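Local coordinates for aldehyde dehydrogenase family protein (Pseudomonas syringae pv. tomato, PDB 6X9L) that oxidises long-chain aliphatic aldehydes with NAD+ as cofactor, here as an engineered variant holding octanal and NAD+, at residues M104-S109 with A113-L118; G321-E326 with G370-P375; N302-V307 with L397-Y402; L266-D271 with D403-A408. The protein carries 1 engineered substitution. All coordinates share one frame; numbering follows the deposited sequence.

Interaction 1 (M104-S109 with A113-L118); sequences MGAAIS and AMQVPL
Ser-109 and Ala-113 are joined by a backbone i to i+4 hydrogen bond in the short helix 108-115, Ala-113 N lying 3.1 Å from Ser-109 O with an angle of 151° at the hydrogen. The CB of Ala-113 sits beside the same carbonyl oxygen, on the exposed side. The second touch lies deeper. Here the amide end of Gln-115 reaches back toward the loop before the helix, and its NE2 lies 4.2 Å from Ala-106 CB, a loose contact of methyl with amide. With CG anti to the backbone N (chi1 -158°) and a bend at chi2, the Gln-115 chain folds toward that loop, touching Ile-100 of helix 93-104 and the loop residues Trp-160 and Asn-286. The Gln-115 side chain lies about 8 Å from the bound octanal, which Leu-118, in helix 117-129, touches directly. Gly-105, with positive phi (79°), follows helix 93-104, and Ala-107 is the N-cap residue of helix 108-115. Outside the pair, Ser-109 OG is hydrogen-bonded to Glu-326 O. At the far end Leu-118 N lies 2.9 Å from Met-114 O.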
loop_
_atom_site.group_PDB
_atom_site.type_symbol
_atom_site.label_atom_id
_atom_site.label_comp_id
_atom_site.label_asym_id
_atom_site.label_seq_id
_atom_site.Cartn_x
_atom_site.Cartn_y
_atom_site.Cartn_z
ATOM N N MET A 104 -2.986 -30.541 -8.060
ATOM C CA MET A 104 -4.232 -29.789 -8.210
ATOM C C MET A 104 -4.976 -30.108 -9.503
ATOM O O MET A 104 -5.875 -29.355 -9.895
ATOM C CB MET A 104 -3.988 -28.283 -8.118
ATOM C CG MET A 104 -2.837 -27.769 -8.950
ATOM S SD MET A 104 -3.179 -27.648 -10.703
ATOM C CE MET A 104 -4.600 -26.563 -10.748
ATOM N N GLY A 105 -4.635 -31.205 -10.169
ATOM C CA GLY A 105 -5.488 -31.718 -11.219
ATOM C C GLY A 105 -5.421 -31.025 -12.566
ATOM O O GLY A 105 -6.230 -31.355 -13.445
ATOM N N ALA A 106 -4.483 -30.095 -12.776
ATOM C CA ALA A 106 -4.364 -29.434 -14.074
ATOM C C ALA A 106 -4.095 -30.447 -15.181
ATOM O O ALA A 106 -3.151 -31.239 -15.095
ATOM C CB ALA A 106 -3.238 -28.401 -14.046
ATOM N N ALA A 107 -4.922 -30.410 -16.225
ATOM C CA ALA A 107 -4.667 -31.215 -17.414
ATOM C C ALA A 107 -3.193 -31.129 -17.805
ATOM O O ALA A 107 -2.655 -30.033 -17.986
ATOM C CB ALA A 107 -5.555 -30.742 -18.568
ATOM N N ILE A 108 -2.533 -32.290 -17.904
ATOM C CA ILE A 108 -1.091 -32.300 -18.146
ATOM C C ILE A 108 -0.734 -31.420 -19.332
ATOM O O ILE A 108 0.307 -30.758 -19.337
ATOM C CB ILE A 108 -0.580 -33.734 -18.359
ATOM C CG1 ILE A 108 0.943 -33.722 -18.424
ATOM C CG2 ILE A 108 -1.133 -34.310 -19.659
ATOM C CD1 ILE A 108 1.606 -33.358 -17.110
ATOM N N SER A 109 -1.576 -31.426 -20.365
ATOM C CA SER A 109 -1.370 -30.545 -21.505
ATOM C C SER A 109 -1.316 -29.090 -21.069
ATOM O O SER A 109 -0.463 -28.324 -21.524
ATOM C CB SER A 109 -2.495 -30.751 -22.509
ATOM O OG SER A 109 -1.981 -31.165 -23.751
ATOM N N ALA A 113 1.983 -26.399 -21.221
ATOM C CA ALA A 113 1.884 -25.275 -22.138
ATOM C C ALA A 113 1.834 -23.938 -21.424
ATOM O O ALA A 113 2.255 -22.927 -22.011
ATOM C CB ALA A 113 0.643 -25.410 -23.019
ATOM N N MET A 114 1.369 -23.912 -20.175
ATOM C CA MET A 114 1.097 -22.623 -19.560
ATOM C C MET A 114 1.455 -22.553 -18.089
ATOM O O MET A 114 2.138 -21.615 -17.656
ATOM C CB MET A 114 -0.369 -22.271 -19.754
ATOM C CG MET A 114 -0.609 -21.487 -21.023
ATOM S SD MET A 114 -2.307 -20.920 -21.054
ATOM C CE MET A 114 -3.145 -22.488 -20.789
ATOM N N GLN A 115 0.977 -23.528 -17.318
ATOM C CA GLN A 115 1.261 -23.581 -15.889
ATOM C C GLN A 115 2.756 -23.395 -15.593
ATOM O O GLN A 115 3.123 -22.643 -14.679
ATOM C CB GLN A 115 0.732 -24.908 -15.335
ATOM C CG GLN A 115 0.457 -24.942 -13.836
ATOM C CD GLN A 115 -0.774 -24.152 -13.399
ATOM O OE1 GLN A 115 -0.684 -23.324 -12.500
ATOM N NE2 GLN A 115 -1.924 -24.432 -14.001
ATOM N N VAL A 116 3.636 -24.035 -16.367
ATOM C CA VAL A 116 5.079 -23.873 -16.161
ATOM C C VAL A 116 5.659 -22.710 -16.967
ATOM O O VAL A 116 6.339 -21.850 -16.399
ATOM C CB VAL A 116 5.842 -25.167 -16.492
ATOM C CG1 VAL A 116 7.342 -24.961 -16.288
ATOM C CG2 VAL A 116 5.328 -26.311 -15.636
ATOM N N PRO A 117 5.448 -22.652 -18.283
ATOM C CA PRO A 117 6.096 -21.583 -19.073
ATOM C C PRO A 117 5.720 -20.176 -18.647
ATOM O O PRO A 117 6.572 -19.280 -18.674
ATOM C CB PRO A 117 5.633 -21.875 -20.501
ATOM C CG PRO A 117 5.379 -23.359 -20.516
ATOM C CD PRO A 117 4.846 -23.695 -19.138
ATOM N N LEU A 118 4.471 -19.934 -18.269
ATOM C CA LEU A 118 4.129 -18.589 -17.823
ATOM C C LEU A 118 4.859 -18.244 -16.531
ATOM O O LEU A 118 5.314 -17.109 -16.354
ATOM C CB LEU A 118 2.614 -18.454 -17.677
ATOM C CG LEU A 118 1.914 -18.674 -19.019
ATOM C CD1 LEU A 118 0.537 -18.016 -19.048
ATOM C CD2 LEU A 118 2.754 -18.142 -20.162
#

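Interaction 2 (G321-E326 with G370-P375); sequences GDPQLE and GFYTRP
Asp-322 OD1, in the residue that rests its CA against the hydroxyl of Tyr-372, accepts from two groups of Gln-324. The backbone N of Gln-324 lies 3.0 Å from Asp-322 OD1 in a nearly straight bond (170°), reaching it from well above the carboxylate plane, while the NE2 of Gln-324 adds a weak bond to the same oxygen. That NE2 also meets the syn lone pair of Asp-322 OD2 at 3.2 Å, the carboxylate oxygen lying close to the amide plane of Gln-324. The carboxylate is thus tied to its own loop through Gln-324. Across the contact the Tyr-372 ring points its hydroxyl end into the loop. Its CE1 edge faces the carbonyl of Gly-321, whose O lies in the ring plane 3.1 Å from CE1. The Tyr-372 OH sits 3.6 Å from Asp-322 CA and equally far from Pro-323 CD, the proline ring passing it at a slant. His-367 meets the tyrosine ring, and Ala-40 touches both Tyr-372 and Pro-323. The carbonyl of Asp-322 has two donors: Leu-325 N, 3.1 Å from Asp-322 O, and the hydroxyl of Thr-328. The contact joins the loop between helices 304-316 and 336-351 to the loop leading into strand 376-379. The turn 322-325 combines an Asx turn with a type I beta turn, with Asp-322 and Pro-323 resting against Tyr-372.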
loop_
_atom_site.group_PDB
_atom_site.type_symbol
_atom_site.label_atom_id
_atom_site.label_comp_id
_atom_site.label_asym_id
_atom_site.label_seq_id
_atom_site.Cartn_x
_atom_site.Cartn_y
_atom_site.Cartn_z
ATOM N N GLY A 321 -11.644 -34.770 -18.481
ATOM C CA GLY A 321 -11.328 -36.116 -18.063
ATOM C C GLY A 321 -9.992 -36.222 -17.378
ATOM O O GLY A 321 -9.529 -35.264 -16.745
ATOM N N ASP A 322 -9.374 -37.392 -17.524
ATOM C CA ASP A 322 -8.148 -37.727 -16.826
ATOM C C ASP A 322 -7.018 -36.779 -17.218
ATOM O O ASP A 322 -6.648 -36.719 -18.400
ATOM C CB ASP A 322 -7.781 -39.165 -17.142
ATOM C CG ASP A 322 -6.441 -39.569 -16.566
ATOM O OD1 ASP A 322 -5.964 -38.904 -15.614
ATOM O OD2 ASP A 322 -5.869 -40.550 -17.085
ATOM N N PRO A 323 -6.436 -36.040 -16.269
ATOM C CA PRO A 323 -5.345 -35.116 -16.620
ATOM C C PRO A 323 -4.108 -35.818 -17.160
ATOM O O PRO A 323 -3.234 -35.156 -17.734
ATOM C CB PRO A 323 -5.041 -34.400 -15.297
ATOM C CG PRO A 323 -6.082 -34.867 -14.318
ATOM C CD PRO A 323 -6.620 -36.158 -14.815
ATOM N N GLN A 324 -3.998 -37.134 -16.995
ATOM C CA GLN A 324 -2.836 -37.849 -17.511
ATOM C C GLN A 324 -2.857 -38.000 -19.024
ATOM O O GLN A 324 -1.835 -38.381 -19.604
ATOM C CB GLN A 324 -2.738 -39.231 -16.851
ATOM C CG GLN A 324 -2.308 -39.164 -15.391
ATOM C CD GLN A 324 -2.495 -40.479 -14.640
ATOM O OE1 GLN A 324 -1.622 -40.897 -13.873
ATOM N NE2 GLN A 324 -3.645 -41.124 -14.838
ATOM N N LEU A 325 -3.979 -37.707 -19.671
ATOM C CA LEU A 325 -4.132 -37.864 -21.111
ATOM C C LEU A 325 -3.865 -36.537 -21.804
ATOM O O LEU A 325 -4.394 -35.508 -21.388
ATOM C CB LEU A 325 -5.536 -38.364 -21.455
ATOM C CG LEU A 325 -6.014 -39.647 -20.779
ATOM C CD1 LEU A 325 -7.375 -40.028 -21.326
ATOM C CD2 LEU A 325 -5.015 -40.753 -21.039
ATOM N N GLU A 326 -3.068 -36.571 -22.873
ATOM C CA GLU A 326 -2.693 -35.338 -23.565
ATOM C C GLU A 326 -3.883 -34.660 -24.231
ATOM O O GLU A 326 -3.846 -33.452 -24.490
ATOM C CB GLU A 326 -1.621 -35.628 -24.606
ATOM C CG GLU A 326 -0.395 -36.285 -24.031
ATOM C CD GLU A 326 0.851 -35.993 -24.848
ATOM O OE1 GLU A 326 0.718 -35.539 -26.015
ATOM O OE2 GLU A 326 1.963 -36.208 -24.316
ATOM N N GLY A 370 -13.153 -38.663 -8.557
ATOM C CA GLY A 370 -12.490 -37.423 -8.908
ATOM C C GLY A 370 -13.451 -36.239 -8.942
ATOM O O GLY A 370 -14.637 -36.365 -9.279
ATOM N N PHE A 371 -12.929 -35.059 -8.605
ATOM C CA PHE A 371 -13.767 -33.871 -8.422
ATOM C C PHE A 371 -14.159 -33.221 -9.730
ATOM O O PHE A 371 -14.135 -31.999 -9.872
ATOM C CB PHE A 371 -13.049 -32.889 -7.502
ATOM C CG PHE A 371 -12.742 -33.490 -6.164
ATOM C CD1 PHE A 371 -13.766 -34.074 -5.408
ATOM C CD2 PHE A 371 -11.441 -33.569 -5.704
ATOM C CE1 PHE A 371 -13.501 -34.677 -4.202
ATOM C CE2 PHE A 371 -11.170 -34.176 -4.498
ATOM C CZ PHE A 371 -12.206 -34.735 -3.747
ATOM N N TYR A 372 -14.561 -34.048 -10.685
ATOM C CA TYR A 372 -14.868 -33.579 -12.024
ATOM C C TYR A 372 -16.192 -32.822 -12.019
ATOM O O TYR A 372 -17.218 -33.366 -11.602
ATOM C CB TYR A 372 -14.915 -34.775 -12.965
ATOM C CG TYR A 372 -13.569 -35.436 -13.174
ATOM C CD1 TYR A 372 -12.678 -34.960 -14.134
ATOM C CD2 TYR A 372 -13.181 -36.530 -12.410
ATOM C CE1 TYR A 372 -11.448 -35.555 -14.329
ATOM C CE2 TYR A 372 -11.964 -37.131 -12.601
ATOM C CZ TYR A 372 -11.101 -36.635 -13.559
ATOM O OH TYR A 372 -9.887 -37.228 -13.741
ATOM N N THR A 373 -16.178 -31.582 -12.494
ATOM C CA THR A 373 -17.340 -30.702 -12.434
ATOM C C THR A 373 -17.785 -30.339 -13.849
ATOM O O THR A 373 -16.960 -30.127 -14.736
ATOM C CB THR A 373 -17.009 -29.436 -11.615
ATOM O OG1 THR A 373 -16.866 -29.782 -10.229
ATOM C CG2 THR A 373 -18.096 -28.398 -11.741
ATOM N N ARG A 374 -19.074 -30.278 -14.074
ATOM C CA ARG A 374 -19.555 -30.031 -15.434
ATOM C C ARG A 374 -19.388 -28.557 -15.798
ATOM O O ARG A 374 -19.717 -27.691 -14.990
ATOM C CB ARG A 374 -21.013 -30.432 -15.558
ATOM C CG ARG A 374 -21.279 -31.860 -15.118
ATOM C CD ARG A 374 -22.758 -32.099 -14.825
ATOM N NE ARG A 374 -23.623 -31.891 -15.977
ATOM C CZ ARG A 374 -24.940 -31.742 -15.882
ATOM N NH1 ARG A 374 -25.502 -31.758 -14.685
ATOM N NH2 ARG A 374 -25.696 -31.568 -16.967
ATOM N N PRO A 375 -18.878 -28.240 -16.991
ATOM C CA PRO A 375 -18.841 -26.837 -17.443
ATOM C C PRO A 375 -20.247 -26.276 -17.565
ATOM O O PRO A 375 -21.073 -26.801 -18.310
ATOM C CB PRO A 375 -18.152 -26.931 -18.809
ATOM C CG PRO A 375 -17.339 -28.183 -18.731
ATOM C CD PRO A 375 -18.178 -29.131 -17.932
#

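Interaction 3 (N302-V307 with L397-Y402); sequences NRLAEV and LCLIAY
Helix 304-316 lies against strand 396-402 of the mixed seven-stranded sheet, with Leu-304 and Val-307 of its first turn set on Leu-399 and Ala-401. The contact is wholly apolar. CD1 of Leu-304 lies 4.0 Å from Leu-399 CB, the two leucine side chains slanting across one another. The second branch, Leu-304 CD2, reaches Ala-401 CB at 4.4 Å, so one leucine spans two strand residues that point to the same face. Its CG is anti to the backbone N (chi1 -172°), which carries the branched end away from the helix axis and onto the strand. Three residues on, in the same turn, Val-307 CG2 lies 3.8 Å from Leu-399 CG and a little further from CD2; the rotation of this valine is less certain, so the way the two side chains slide past each other is only provisional. Leu-399 therefore meets both residues, Leu-304 at CB and Val-307 at CG. This is the alternating pattern of a strand with helices on both faces, as in the alpha/beta catalytic domain of aldehyde dehydrogenases: Leu-399 and Ala-401 face helix 304-316, whereas Ile-400 and Tyr-402 turn to the other side, where helix 405-413 lies. Helix 272-284 flanks the contact, Val-276 touching Val-307 and Val-280 touching Leu-397. At the strand's end Tyr-402 leaves the strand on the other side, and its hydroxyl is hydrogen-bonded to Leu-266 O.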
loop_
_atom_site.group_PDB
_atom_site.type_symbol
_atom_site.label_atom_id
_atom_site.label_comp_id
_atom_site.label_asym_id
_atom_site.label_seq_id
_atom_site.Cartn_x
_atom_site.Cartn_y
_atom_site.Cartn_z
ATOM N N ASN A 302 -30.897 -8.328 -27.792
ATOM C CA ASN A 302 -31.357 -8.893 -29.052
ATOM C C ASN A 302 -30.366 -9.904 -29.616
ATOM O O ASN A 302 -30.584 -10.452 -30.702
ATOM C CB ASN A 302 -31.589 -7.782 -30.068
ATOM C CG ASN A 302 -30.313 -7.085 -30.458
ATOM O OD1 ASN A 302 -29.330 -7.076 -29.707
ATOM N ND2 ASN A 302 -30.311 -6.490 -31.644
ATOM N N ARG A 303 -29.261 -10.144 -28.919
ATOM C CA ARG A 303 -28.292 -11.137 -29.359
ATOM C C ARG A 303 -28.156 -12.295 -28.377
ATOM O O ARG A 303 -27.395 -13.229 -28.642
ATOM C CB ARG A 303 -26.922 -10.479 -29.597
ATOM C CG ARG A 303 -26.909 -9.450 -30.737
ATOM C CD ARG A 303 -27.033 -10.117 -32.121
ATOM N NE ARG A 303 -25.860 -9.868 -32.959
ATOM C CZ ARG A 303 -25.317 -10.777 -33.757
ATOM N NH1 ARG A 303 -25.835 -11.993 -33.816
ATOM N NH2 ARG A 303 -24.251 -10.484 -34.490
ATOM N N LEU A 304 -28.909 -12.280 -27.275
ATOM C CA LEU A 304 -28.703 -13.260 -26.210
ATOM C C LEU A 304 -28.944 -14.690 -26.697
ATOM O O LEU A 304 -28.137 -15.587 -26.431
ATOM C CB LEU A 304 -29.602 -12.927 -25.017
ATOM C CG LEU A 304 -29.452 -13.695 -23.697
ATOM C CD1 LEU A 304 -28.096 -13.464 -23.029
ATOM C CD2 LEU A 304 -30.587 -13.322 -22.748
ATOM N N ALA A 305 -30.055 -14.931 -27.399
ATOM C CA ALA A 305 -30.352 -16.299 -27.827
ATOM C C ALA A 305 -29.258 -16.858 -28.730
ATOM O O ALA A 305 -28.962 -18.057 -28.679
ATOM C CB ALA A 305 -31.708 -16.363 -28.535
ATOM N N GLU A 306 -28.642 -16.011 -29.553
ATOM C CA GLU A 306 -27.539 -16.481 -30.382
ATOM C C GLU A 306 -26.319 -16.844 -29.536
ATOM O O GLU A 306 -25.694 -17.890 -29.752
ATOM C CB GLU A 306 -27.178 -15.429 -31.425
ATOM C CG GLU A 306 -26.219 -15.947 -32.474
ATOM C CD GLU A 306 -25.832 -14.905 -33.508
ATOM O OE1 GLU A 306 -24.649 -14.916 -33.916
ATOM O OE2 GLU A 306 -26.695 -14.087 -33.920
ATOM N N VAL A 307 -25.959 -15.994 -28.565
ATOM C CA VAL A 307 -24.769 -16.279 -27.764
ATOM C C VAL A 307 -25.023 -17.465 -26.840
ATOM O O VAL A 307 -24.121 -18.276 -26.602
ATOM C CB VAL A 307 -24.287 -15.032 -26.982
ATOM C CG1 VAL A 307 -24.913 -13.746 -27.523
ATOM C CG2 VAL A 307 -24.524 -15.179 -25.499
ATOM N N LEU A 397 -20.283 -19.901 -16.135
ATOM C CA LEU A 397 -20.302 -18.657 -16.883
ATOM C C LEU A 397 -21.709 -18.080 -16.843
ATOM O O LEU A 397 -22.683 -18.807 -17.070
ATOM C CB LEU A 397 -19.847 -18.888 -18.326
ATOM C CG LEU A 397 -20.069 -17.747 -19.331
ATOM C CD1 LEU A 397 -19.313 -16.501 -18.902
ATOM C CD2 LEU A 397 -19.667 -18.157 -20.729
ATOM N N CYS A 398 -21.809 -16.782 -16.541
ATOM C CA CYS A 398 -23.072 -16.057 -16.538
ATOM C C CYS A 398 -23.206 -15.228 -17.803
ATOM O O CYS A 398 -22.254 -14.572 -18.232
ATOM C CB CYS A 398 -23.189 -15.140 -15.319
ATOM S SG CYS A 398 -23.483 -16.015 -13.777
ATOM N N LEU A 399 -24.395 -15.269 -18.392
ATOM C CA LEU A 399 -24.765 -14.453 -19.541
ATOM C C LEU A 399 -25.711 -13.357 -19.066
ATOM O O LEU A 399 -26.733 -13.653 -18.441
ATOM C CB LEU A 399 -25.445 -15.312 -20.604
ATOM C CG LEU A 399 -24.621 -15.916 -21.739
ATOM C CD1 LEU A 399 -23.148 -15.998 -21.405
ATOM C CD2 LEU A 399 -25.173 -17.292 -22.077
ATOM N N ILE A 400 -25.370 -12.102 -19.359
ATOM C CA ILE A 400 -26.155 -10.941 -18.933
ATOM C C ILE A 400 -26.447 -10.056 -20.139
ATOM O O ILE A 400 -25.553 -9.775 -20.948
ATOM C CB ILE A 400 -25.424 -10.123 -17.851
ATOM C CG1 ILE A 400 -25.131 -10.987 -16.626
ATOM C CG2 ILE A 400 -26.218 -8.859 -17.497
ATOM C CD1 ILE A 400 -24.083 -10.386 -15.719
ATOM N N ALA A 401 -27.696 -9.601 -20.248
ATOM C CA ALA A 401 -28.137 -8.806 -21.384
ATOM C C ALA A 401 -28.086 -7.322 -21.057
ATOM O O ALA A 401 -28.220 -6.919 -19.897
ATOM C CB ALA A 401 -29.563 -9.179 -21.795
ATOM N N TYR A 402 -27.905 -6.513 -22.100
ATOM C CA TYR A 402 -27.925 -5.063 -21.974
ATOM C C TYR A 402 -28.647 -4.438 -23.170
ATOM O O TYR A 402 -28.717 -5.022 -24.255
ATOM C CB TYR A 402 -26.496 -4.513 -21.816
ATOM C CG TYR A 402 -25.612 -4.596 -23.051
ATOM C CD1 TYR A 402 -25.789 -3.719 -24.123
ATOM C CD2 TYR A 402 -24.568 -5.519 -23.131
ATOM C CE1 TYR A 402 -24.978 -3.779 -25.248
ATOM C CE2 TYR A 402 -23.746 -5.582 -24.259
ATOM C CZ TYR A 402 -23.954 -4.708 -25.308
ATOM O OH TYR A 402 -23.145 -4.746 -26.422
#

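Interaction 4 (L266-D271 with D403-A408); sequences LLPDAD and DTIDEA
Ile-405, in the first turn of helix 405-413, packs against Leu-267 and Pro-268 of a type I beta turn (267-270) that follows strand 263-266 and leads into helix 272-284. The inner, apolar part of the contact is in ordinary van der Waals contact. Ile-405 CG2 lies 4.0 Å from Leu-267 CD2, and the two side chains cross at about a right angle. The isoleucine offers its longer branch to the proline: CD1 of Ile-405 is 4.0 Å from Pro-268 CD, with CG1 close behind, and the ring is met at a slant. With chi1 at -60°, CG2 is anti to the backbone N while CG1 lies beside it, so the two branches divide between the two turn residues. Leu-267 also touches Val-423 of strand 422-424, and Pro-268 touches Tyr-402, which places the contact at the ends of strands 263-266 and 396-402, where the chain leaves the sheet. The outer side is looser: Pro-268 is exposed, and next to it in the turn Asp-269 accepts from the backbone N of Gln-426 and of Asp-427. The helix start is exposed too, and there Asp-403 forms a salt bridge with Arg-301 and Asp-406 another with Arg-437. The turn itself is closed by Ala-270 N, 3.0 Å from Leu-267 O. On the helix side, Thr-404 is the N-cap, which sets Ile-405 one residue later. Thr-404 OG1 accepts from Glu-407 N at 3.1 Å, with an angle of 148° at the hydrogen.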
loop_
_atom_site.group_PDB
_atom_site.type_symbol
_atom_site.label_atom_id
_atom_site.label_comp_id
_atom_site.label_asym_id
_atom_site.label_seq_id
_atom_site.Cartn_x
_atom_site.Cartn_y
_atom_site.Cartn_z
ATOM N N LEU A 266 -19.327 -7.947 -24.941
ATOM C CA LEU A 266 -19.375 -8.001 -26.393
ATOM C C LEU A 266 -20.162 -6.779 -26.871
ATOM O O LEU A 266 -21.374 -6.678 -26.648
ATOM C CB LEU A 266 -19.996 -9.316 -26.872
ATOM C CG LEU A 266 -19.047 -10.522 -26.757
ATOM C CD1 LEU A 266 -18.413 -10.646 -25.338
ATOM C CD2 LEU A 266 -19.739 -11.820 -27.156
ATOM N N LEU A 267 -19.450 -5.839 -27.490
ATOM C CA LEU A 267 -20.060 -4.673 -28.101
ATOM C C LEU A 267 -20.856 -5.085 -29.342
ATOM O O LEU A 267 -20.572 -6.118 -29.959
ATOM C CB LEU A 267 -18.971 -3.666 -28.472
ATOM C CG LEU A 267 -18.201 -3.091 -27.277
ATOM C CD1 LEU A 267 -16.993 -2.345 -27.736
ATOM C CD2 LEU A 267 -19.084 -2.172 -26.437
ATOM N N PRO A 268 -21.866 -4.296 -29.722
ATOM C CA PRO A 268 -22.788 -4.737 -30.787
ATOM C C PRO A 268 -22.122 -5.026 -32.126
ATOM O O PRO A 268 -22.665 -5.814 -32.917
ATOM C CB PRO A 268 -23.767 -3.564 -30.904
ATOM C CG PRO A 268 -23.694 -2.867 -29.606
ATOM C CD PRO A 268 -22.305 -3.043 -29.087
ATOM N N ASP A 269 -20.990 -4.391 -32.393
ATOM C CA ASP A 269 -20.310 -4.562 -33.695
ATOM C C ASP A 269 -19.343 -5.737 -33.676
ATOM O O ASP A 269 -18.588 -5.859 -34.607
ATOM C CB ASP A 269 -19.595 -3.273 -34.085
ATOM C CG ASP A 269 -18.401 -2.948 -33.218
ATOM O OD1 ASP A 269 -18.273 -3.556 -32.180
ATOM O OD2 ASP A 269 -17.617 -2.108 -33.608
ATOM N N ALA A 270 -19.398 -6.583 -32.663
ATOM C CA ALA A 270 -18.460 -7.724 -32.580
ATOM C C ALA A 270 -18.930 -8.893 -33.431
ATOM O O ALA A 270 -20.096 -8.995 -33.648
ATOM C CB ALA A 270 -18.285 -8.143 -31.153
ATOM N N ASP A 271 -18.013 -9.742 -33.873
ATOM C CA ASP A 271 -18.391 -10.938 -34.655
ATOM C C ASP A 271 -18.768 -12.000 -33.627
ATOM O O ASP A 271 -17.942 -12.804 -33.291
ATOM C CB ASP A 271 -17.220 -11.359 -35.531
ATOM C CG ASP A 271 -17.454 -12.619 -36.332
ATOM O OD1 ASP A 271 -18.574 -13.090 -36.362
ATOM O OD2 ASP A 271 -16.494 -13.106 -36.919
ATOM N N ASP A 403 -29.188 -3.235 -22.958
ATOM C CA ASP A 403 -29.926 -2.511 -23.985
ATOM C C ASP A 403 -29.202 -1.288 -24.526
ATOM O O ASP A 403 -29.636 -0.744 -25.545
ATOM C CB ASP A 403 -31.286 -2.051 -23.441
ATOM C CG ASP A 403 -32.146 -3.203 -22.950
ATOM O OD1 ASP A 403 -32.451 -4.123 -23.752
ATOM O OD2 ASP A 403 -32.517 -3.182 -21.752
ATOM N N THR A 404 -28.153 -0.812 -23.855
ATOM C CA THR A 404 -27.284 0.225 -24.396
ATOM C C THR A 404 -25.855 -0.049 -23.946
ATOM O O THR A 404 -25.623 -0.735 -22.944
ATOM C CB THR A 404 -27.685 1.636 -23.949
ATOM O OG1 THR A 404 -27.571 1.730 -22.526
ATOM C CG2 THR A 404 -29.086 1.951 -24.361
ATOM N N ILE A 405 -24.899 0.504 -24.704
ATOM C CA ILE A 405 -23.488 0.410 -24.339
ATOM C C ILE A 405 -23.235 1.077 -22.984
ATOM O O ILE A 405 -22.431 0.596 -22.182
ATOM C CB ILE A 405 -22.613 1.021 -25.454
ATOM C CG1 ILE A 405 -22.831 0.292 -26.771
ATOM C CG2 ILE A 405 -21.134 0.968 -25.092
ATOM C CD1 ILE A 405 -21.914 0.756 -27.867
ATOM N N ASP A 406 -23.902 2.203 -22.712
ATOM C CA ASP A 406 -23.779 2.811 -21.391
ATOM C C ASP A 406 -24.208 1.828 -20.306
ATOM O O ASP A 406 -23.576 1.743 -19.243
ATOM C CB ASP A 406 -24.613 4.094 -21.310
ATOM C CG ASP A 406 -23.968 5.270 -22.033
ATOM O OD1 ASP A 406 -22.726 5.239 -22.199
ATOM O OD2 ASP A 406 -24.699 6.226 -22.419
ATOM N N GLU A 407 -25.280 1.075 -20.567
ATOM C CA GLU A 407 -25.786 0.096 -19.613
ATOM C C GLU A 407 -24.802 -1.049 -19.420
ATOM O O GLU A 407 -24.604 -1.532 -18.293
ATOM C CB GLU A 407 -27.132 -0.426 -20.101
ATOM C CG GLU A 407 -27.647 -1.610 -19.344
ATOM C CD GLU A 407 -29.052 -1.956 -19.767
ATOM O OE1 GLU A 407 -29.706 -1.081 -20.383
ATOM O OE2 GLU A 407 -29.499 -3.091 -19.487
ATOM N N ALA A 408 -24.180 -1.498 -20.512
ATOM C CA ALA A 408 -23.229 -2.597 -20.434
ATOM C C ALA A 408 -22.062 -2.247 -19.523
ATOM O O ALA A 408 -21.593 -3.088 -18.746
ATOM C CB ALA A 408 -22.734 -2.953 -21.837
#

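Overall arrangement
From the N terminus, interaction 1 comes first and closes a short stretch between the loop after helix 93-104 and helix 108-115, before the other three open. Interaction 4 opens next at 266-271, then interaction 3 at 302-307 and interaction 2 at 321-326. They close in reverse order, at 370-375, 397-402 and 403-408, so interaction 2 is nested inside interaction 3 and both inside interaction 4; none cross. Interaction 1 joins the set in space, since Ile-108 N lies 3.0 Å from Pro-323 O, in the loop of interaction 2. Interaction 3 sets helix 304-316 on strand 396-402, and interaction 4 sets the start of helix 405-413 on the turn after strand 263-266, both strands in one sheet.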